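PDB 2XBT: cellulosomal scaffoldin from Bacteroides cellulosolvens, which probably binds cellulose through its family 3b carbohydrate-binding module, the part of the multimodular, secreted scaffoldin described here. Local coordinates for residues 9-15 with 29-35; 81-85 with 128-132. All blocks are in the same frame, centred on the assembly; numbering follows the deposited sequence.

Contact 1 (9-15 with 29-35); sequences DLKLLFS and NMKLQNT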
loop_
_atom_site.group_PDB
_atom_site.type_symbol
_atom_site.label_atom_id
_atom_site.label_comp_id
_atom_site.label_asym_id
_atom_site.label_seq_id
_atom_site.Cartn_x
_atom_site.Cartn_y
_atom_site.Cartn_z
ATOM N N ASP A 9 -14.435 6.055 6.795
ATOM C CA ASP A 9 -13.637 6.983 7.577
ATOM C C ASP A 9 -12.160 6.561 7.502
ATOM O O ASP A 9 -11.370 6.845 8.406
ATOM C CB ASP A 9 -14.131 7.008 9.030
ATOM C CG ASP A 9 -15.567 7.537 9.161
ATOM O OD1 ASP A 9 -15.962 8.407 8.353
ATOM O OD2 ASP A 9 -16.294 7.086 10.081
ATOM N N LEU A 10 -11.804 5.871 6.427
ATOM C CA LEU A 10 -10.441 5.338 6.265
ATOM C C LEU A 10 -9.528 6.314 5.530
ATOM O O LEU A 10 -9.929 6.936 4.541
ATOM C CB LEU A 10 -10.483 4.006 5.530
ATOM C CG LEU A 10 -11.163 2.836 6.232
ATOM C CD1 LEU A 10 -11.341 1.659 5.296
ATOM C CD2 LEU A 10 -10.374 2.430 7.464
ATOM N N LYS A 11 -8.302 6.450 6.017
ATOM C CA LYS A 11 -7.330 7.351 5.408
ATOM C C LYS A 11 -5.952 6.703 5.386
ATOM O O LYS A 11 -5.562 6.049 6.349
ATOM C CB LYS A 11 -7.304 8.653 6.201
ATOM C CG LYS A 11 -6.173 9.590 5.898
ATOM C CD LYS A 11 -6.367 10.891 6.680
ATOM C CE LYS A 11 -5.111 11.744 6.688
ATOM N NZ LYS A 11 -5.285 13.013 7.460
ATOM N N LEU A 12 -5.219 6.875 4.283
ATOM C CA LEU A 12 -3.896 6.277 4.164
ATOM C C LEU A 12 -2.821 7.341 4.213
ATOM O O LEU A 12 -2.892 8.328 3.484
ATOM C CB LEU A 12 -3.770 5.503 2.850
ATOM C CG LEU A 12 -2.501 4.677 2.639
ATOM C CD1 LEU A 12 -2.436 3.563 3.661
ATOM C CD2 LEU A 12 -2.440 4.099 1.227
ATOM N N LEU A 13 -1.835 7.132 5.080
ATOM C CA LEU A 13 -0.620 7.927 5.086
ATOM C C LEU A 13 0.482 7.064 4.484
ATOM O O LEU A 13 0.476 5.844 4.636
ATOM C CB LEU A 13 -0.256 8.370 6.506
ATOM C CG LEU A 13 -1.290 9.255 7.222
ATOM C CD1 LEU A 13 -0.905 9.471 8.682
ATOM C CD2 LEU A 13 -1.442 10.594 6.511
ATOM N N PHE A 14 1.419 7.690 3.784
ATOM C CA PHE A 14 2.413 6.928 3.055
ATOM C C PHE A 14 3.786 7.571 3.223
ATOM O O PHE A 14 3.905 8.799 3.258
ATOM C CB PHE A 14 2.057 6.897 1.558
ATOM C CG PHE A 14 3.008 6.082 0.721
ATOM C CD1 PHE A 14 2.752 4.744 0.467
ATOM C CD2 PHE A 14 4.152 6.659 0.191
ATOM C CE1 PHE A 14 3.616 3.994 -0.291
ATOM C CE2 PHE A 14 5.031 5.920 -0.563
ATOM C CZ PHE A 14 4.772 4.582 -0.806
ATOM N N SER A 15 4.811 6.741 3.338
ATOM C CA SER A 15 6.185 7.211 3.172
ATOM C C SER A 15 7.038 6.111 2.589
ATOM O O SER A 15 6.656 4.950 2.602
ATOM C CB SER A 15 6.784 7.675 4.498
ATOM O OG SER A 15 7.393 6.595 5.167
ATOM N N ASN A 29 5.910 2.328 3.313
ATOM C CA ASN A 29 5.554 2.415 4.716
ATOM C C ASN A 29 4.223 3.111 4.809
ATOM O O ASN A 29 4.070 4.250 4.359
ATOM C CB ASN A 29 6.592 3.207 5.490
ATOM C CG ASN A 29 7.978 2.644 5.342
ATOM O OD1 ASN A 29 8.201 1.445 5.515
ATOM N ND2 ASN A 29 8.928 3.511 5.017
ATOM N N MET A 30 3.252 2.427 5.392
ATOM C CA MET A 30 1.888 2.916 5.349
ATOM C C MET A 30 1.231 2.895 6.705
ATOM O O MET A 30 1.467 1.991 7.503
ATOM C CB MET A 30 1.085 2.096 4.366
ATOM C CG MET A 30 1.541 2.386 2.943
ATOM S SD MET A 30 0.934 1.230 1.740
ATOM C CE MET A 30 1.608 -0.321 2.299
ATOM N N LYS A 31 0.416 3.905 6.956
ATOM C CA LYS A 31 -0.436 3.917 8.125
ATOM C C LYS A 31 -1.842 4.076 7.633
ATOM O O LYS A 31 -2.177 5.085 7.013
ATOM C CB LYS A 31 -0.137 5.121 9.013
ATOM C CG LYS A 31 0.852 4.889 10.109
ATOM C CD LYS A 31 0.685 5.976 11.173
ATOM C CE LYS A 31 1.818 5.978 12.184
ATOM N NZ LYS A 31 1.611 7.047 13.217
ATOM N N LEU A 32 -2.675 3.092 7.913
ATOM C CA LEU A 32 -4.073 3.185 7.567
ATOM C C LEU A 32 -4.815 3.588 8.831
ATOM O O LEU A 32 -4.731 2.891 9.841
ATOM C CB LEU A 32 -4.563 1.852 7.004
ATOM C CG LEU A 32 -6.059 1.705 6.683
ATOM C CD1 LEU A 32 -6.554 2.731 5.661
ATOM C CD2 LEU A 32 -6.351 0.283 6.208
ATOM N N GLN A 33 -5.518 4.719 8.777
ATOM C CA GLN A 33 -6.216 5.251 9.949
ATOM C C GLN A 33 -7.730 5.177 9.797
ATOM O O GLN A 33 -8.268 5.291 8.698
ATOM C CB GLN A 33 -5.831 6.712 10.190
ATOM C CG GLN A 33 -4.417 6.926 10.652
ATOM C CD GLN A 33 -4.078 8.403 10.821
ATOM O OE1 GLN A 33 -4.628 9.261 10.128
ATOM N NE2 GLN A 33 -3.166 8.701 11.740
ATOM N N ASN A 34 -8.417 4.996 10.916
ATOM C CA ASN A 34 -9.866 5.104 10.936
ATOM C C ASN A 34 -10.169 6.367 11.728
ATOM O O ASN A 34 -9.809 6.464 12.892
ATOM C CB ASN A 34 -10.472 3.859 11.585
ATOM C CG ASN A 34 -11.965 3.994 11.866
ATOM O OD1 ASN A 34 -12.641 4.845 11.306
ATOM N ND2 ASN A 34 -12.476 3.141 12.739
ATOM N N THR A 35 -10.791 7.347 11.084
ATOM C CA THR A 35 -11.023 8.643 11.713
ATOM C C THR A 35 -12.404 8.748 12.359
ATOM O O THR A 35 -12.732 9.768 12.979
ATOM C CB THR A 35 -10.980 9.757 10.675
ATOM O OG1 THR A 35 -12.031 9.528 9.725
ATOM C CG2 THR A 35 -9.638 9.777 9.970
HETATM O O HOH W 1 -15.309 4.945 11.168
HETATM O O HOH W 2 -3.876 11.936 9.882
#
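Asp9 O, just ahead of strand 10-15, accepts two hydrogen bonds from one residue: Thr35 N at 2.8 Å and Thr35 OG1 at 3.1 Å. This pair of hydrogen bonds, converging on one carbonyl oxygen, closes the open end of an otherwise regular antiparallel pair, whose axes lie 4.6 Å apart with N-to-C directions at 158°. Lys11 with Gln33, Leu13 with Lys31 and Ser15 with Asn29 are the hydrogen-bonded pairs, each joined by two backbone bonds; Leu13 N to Lys31 O, for example, is 2.8 Å and nearly linear. The non-hydrogen-bonded pairs between them bring CA atoms as close as 4.6 Å at Leu12 CA and Leu32 CA.

The two faces differ in chemistry. Leu10, Leu12, Phe14, Met30 and Leu32 form the apolar one, where Leu12 CD1 lies 3.9 Å from Met30 CB and Phe14 CD1 3.6 Å from Met30 CG. Met30 SD adds a Met-aromatic contact at the edge of the Phe14 ring. On the other face, a water links Lys11 NZ (3.0 Å) to Gln33 OE1 (2.8 Å), while Lys31 forms a salt bridge with Glu110, which also accepts a hydrogen bond from Gln33. At the open end a second water joins Asp9 OD2 to Asn34 OD1; Asn34, at the margin of the apolar face, turns its ND2 to Ser38 O and Gly99 O.

This is the hairpin of strands 10-15 and 22-34 in one sheet of the CBM3 beta-sandwich. Strand 110-119 pairs with the far side of 22-34, Gly141 bonds to the Phe14 backbone, and the apolar face packs on Ile45, Ile47 and Tyr49 of strand 45-51 in the opposing sheet.

Contact 2 (81-85 with 128-132); sequences VHAKA and SNDYS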
loop_
_atom_site.group_PDB
_atom_site.type_symbol
_atom_site.label_atom_id
_atom_site.label_comp_id
_atom_site.label_asym_id
_atom_site.label_seq_id
_atom_site.Cartn_x
_atom_site.Cartn_y
_atom_site.Cartn_z
ATOM N N VAL A 81 -3.893 -1.503 -19.248
ATOM C CA VAL A 81 -2.590 -0.930 -18.931
ATOM C C VAL A 81 -2.597 0.607 -18.888
ATOM O O VAL A 81 -3.420 1.261 -19.522
ATOM C CB VAL A 81 -1.542 -1.474 -19.913
ATOM C CG1 VAL A 81 -0.263 -0.662 -19.878
ATOM C CG2 VAL A 81 -1.277 -2.954 -19.613
ATOM N N HIS A 82 -1.685 1.178 -18.106
ATOM C CA HIS A 82 -1.565 2.622 -17.971
ATOM C C HIS A 82 -0.165 3.002 -18.417
ATOM O O HIS A 82 0.743 2.178 -18.382
ATOM C CB HIS A 82 -1.762 3.002 -16.503
ATOM C CG HIS A 82 -1.769 4.472 -16.229
ATOM N ND1 HIS A 82 -0.612 5.218 -16.096
ATOM C CD2 HIS A 82 -2.791 5.330 -15.997
ATOM C CE1 HIS A 82 -0.929 6.472 -15.814
ATOM N NE2 HIS A 82 -2.247 6.560 -15.742
ATOM N N ALA A 83 0.002 4.245 -18.842
ATOM C CA ALA A 83 1.298 4.747 -19.284
ATOM C C ALA A 83 2.367 4.472 -18.214
ATOM O O ALA A 83 3.533 4.238 -18.528
ATOM C CB ALA A 83 1.196 6.248 -19.564
ATOM N N LYS A 84 1.953 4.494 -16.950
ATOM C CA LYS A 84 2.886 4.314 -15.833
ATOM C C LYS A 84 2.683 3.028 -15.009
ATOM O O LYS A 84 3.226 2.898 -13.909
ATOM C CB LYS A 84 2.849 5.539 -14.919
ATOM C CG LYS A 84 3.435 6.793 -15.570
ATOM C CD LYS A 84 3.487 7.958 -14.616
ATOM C CE LYS A 84 4.710 7.876 -13.717
ATOM N NZ LYS A 84 4.745 8.996 -12.721
ATOM N N ALA A 85 1.936 2.061 -15.537
ATOM C CA ALA A 85 1.724 0.824 -14.788
ATOM C C ALA A 85 1.186 -0.289 -15.642
ATOM O O ALA A 85 0.164 -0.125 -16.304
ATOM C CB ALA A 85 0.770 1.064 -13.611
ATOM N N SER A 128 10.787 5.902 -11.396
ATOM C CA SER A 128 10.263 7.062 -12.117
ATOM C C SER A 128 9.156 6.599 -13.039
ATOM O O SER A 128 8.288 7.384 -13.408
ATOM C CB SER A 128 11.352 7.788 -12.918
ATOM O OG SER A 128 11.774 7.016 -14.029
ATOM N N ASN A 129 9.192 5.319 -13.400
ATOM C CA ASN A 129 8.149 4.728 -14.237
ATOM C C ASN A 129 7.034 4.005 -13.486
ATOM O O ASN A 129 6.225 3.314 -14.097
ATOM C CB ASN A 129 8.756 3.748 -15.231
ATOM C CG ASN A 129 9.301 4.441 -16.441
ATOM O OD1 ASN A 129 8.613 5.269 -17.048
ATOM N ND2 ASN A 129 10.552 4.140 -16.791
ATOM N N ASP A 130 6.996 4.139 -12.170
ATOM C CA ASP A 130 5.954 3.454 -11.410
ATOM C C ASP A 130 4.878 4.444 -11.012
ATOM O O ASP A 130 5.157 5.439 -10.342
ATOM C CB ASP A 130 6.529 2.792 -10.160
ATOM C CG ASP A 130 7.472 1.664 -10.479
ATOM O OD1 ASP A 130 7.362 1.057 -11.569
ATOM O OD2 ASP A 130 8.318 1.365 -9.622
ATOM N N TYR A 131 3.643 4.155 -11.418
ATOM C CA TYR A 131 2.491 5.002 -11.112
ATOM C C TYR A 131 2.413 5.417 -9.638
ATOM O O TYR A 131 2.175 6.591 -9.307
ATOM C CB TYR A 131 1.212 4.247 -11.513
ATOM C CG TYR A 131 -0.085 4.992 -11.249
ATOM C CD1 TYR A 131 -0.626 5.839 -12.204
ATOM C CD2 TYR A 131 -0.770 4.842 -10.057
ATOM C CE1 TYR A 131 -1.800 6.519 -11.982
ATOM C CE2 TYR A 131 -1.952 5.519 -9.827
ATOM C CZ TYR A 131 -2.459 6.362 -10.798
ATOM O OH TYR A 131 -3.624 7.050 -10.575
ATOM N N SER A 132 2.598 4.456 -8.743
ATOM C CA SER A 132 2.391 4.721 -7.321
ATOM C C SER A 132 3.575 5.406 -6.642
ATOM O O SER A 132 3.469 5.855 -5.499
ATOM C CB SER A 132 2.002 3.435 -6.579
ATOM O OG SER A 132 0.692 3.004 -6.950
HETATM O O HOH W 3 6.340 8.035 -10.546
HETATM O O HOH W 4 2.053 8.546 -11.183
#
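One direct hydrogen bond joins the segments: Tyr131 N donates to Lys84 O over 2.8 Å, at a bent N-H...O angle of 135°. Inside 81-85 the backbone forms a type I beta turn from His82 to Ala85, linking strands 71-82 and 85-93. His82 N to Ala85 O (2.9 Å) and Ala85 N to His82 O (3.1 Å) close the turn, and Lys84 N donates to His82 ND1 at 2.8 Å, which holds the imidazole against the turn.

Aromatic and apolar contacts centre on Tyr131. Its edge points at the face of His82 in a T-shaped pair, with ring centroids 5.0 Å apart and planes at 77°; His82 CE1 and Tyr131 CD1 approach to 3.7 Å. Ala85 CB lies 3.8 Å from Tyr131 CB. The phenol hydroxyl bonds to Thr158 O, so the ring also ties in the C-terminal segment.

Water carries the longer polar links. Two waters accept from Lys84 NZ, at 2.9 and 3.1 Å, and donate to Asp130 O (2.9 Å) and Tyr131 O (2.7 Å), respectively.

Lys84 therefore has no charged partner in 128-132: its carbonyl accepts directly from Tyr131 N, and its ammonium group reaches backbone oxygens through water. With 281 Å² buried, the contact is small, and it fastens a hairpin turn to a long loop through main-chain polarity and one aromatic pair.

Both segments of contact 1 precede those of contact 2 along the chain. Their centres are 22 Å apart, on opposite sides of the chain's centre, and although their nearest atoms approach to about 5 Å they do not touch. Contact 1 belongs to the sheet containing strands 10-15, 22-34 and 110-119. Contact 2 joins the turn between strands 71-82 and 85-93, in the other sheet, to the loop after strand 125-126. Strand 45-51 connects their surroundings: it packs beneath the apolar face of contact 1 and bonds to Ser132 through Phe50. Both lie within one CBM3 beta-sandwich, contact 1 pairing strands of one sheet and contact 2 joining a hairpin turn of the other to a loop.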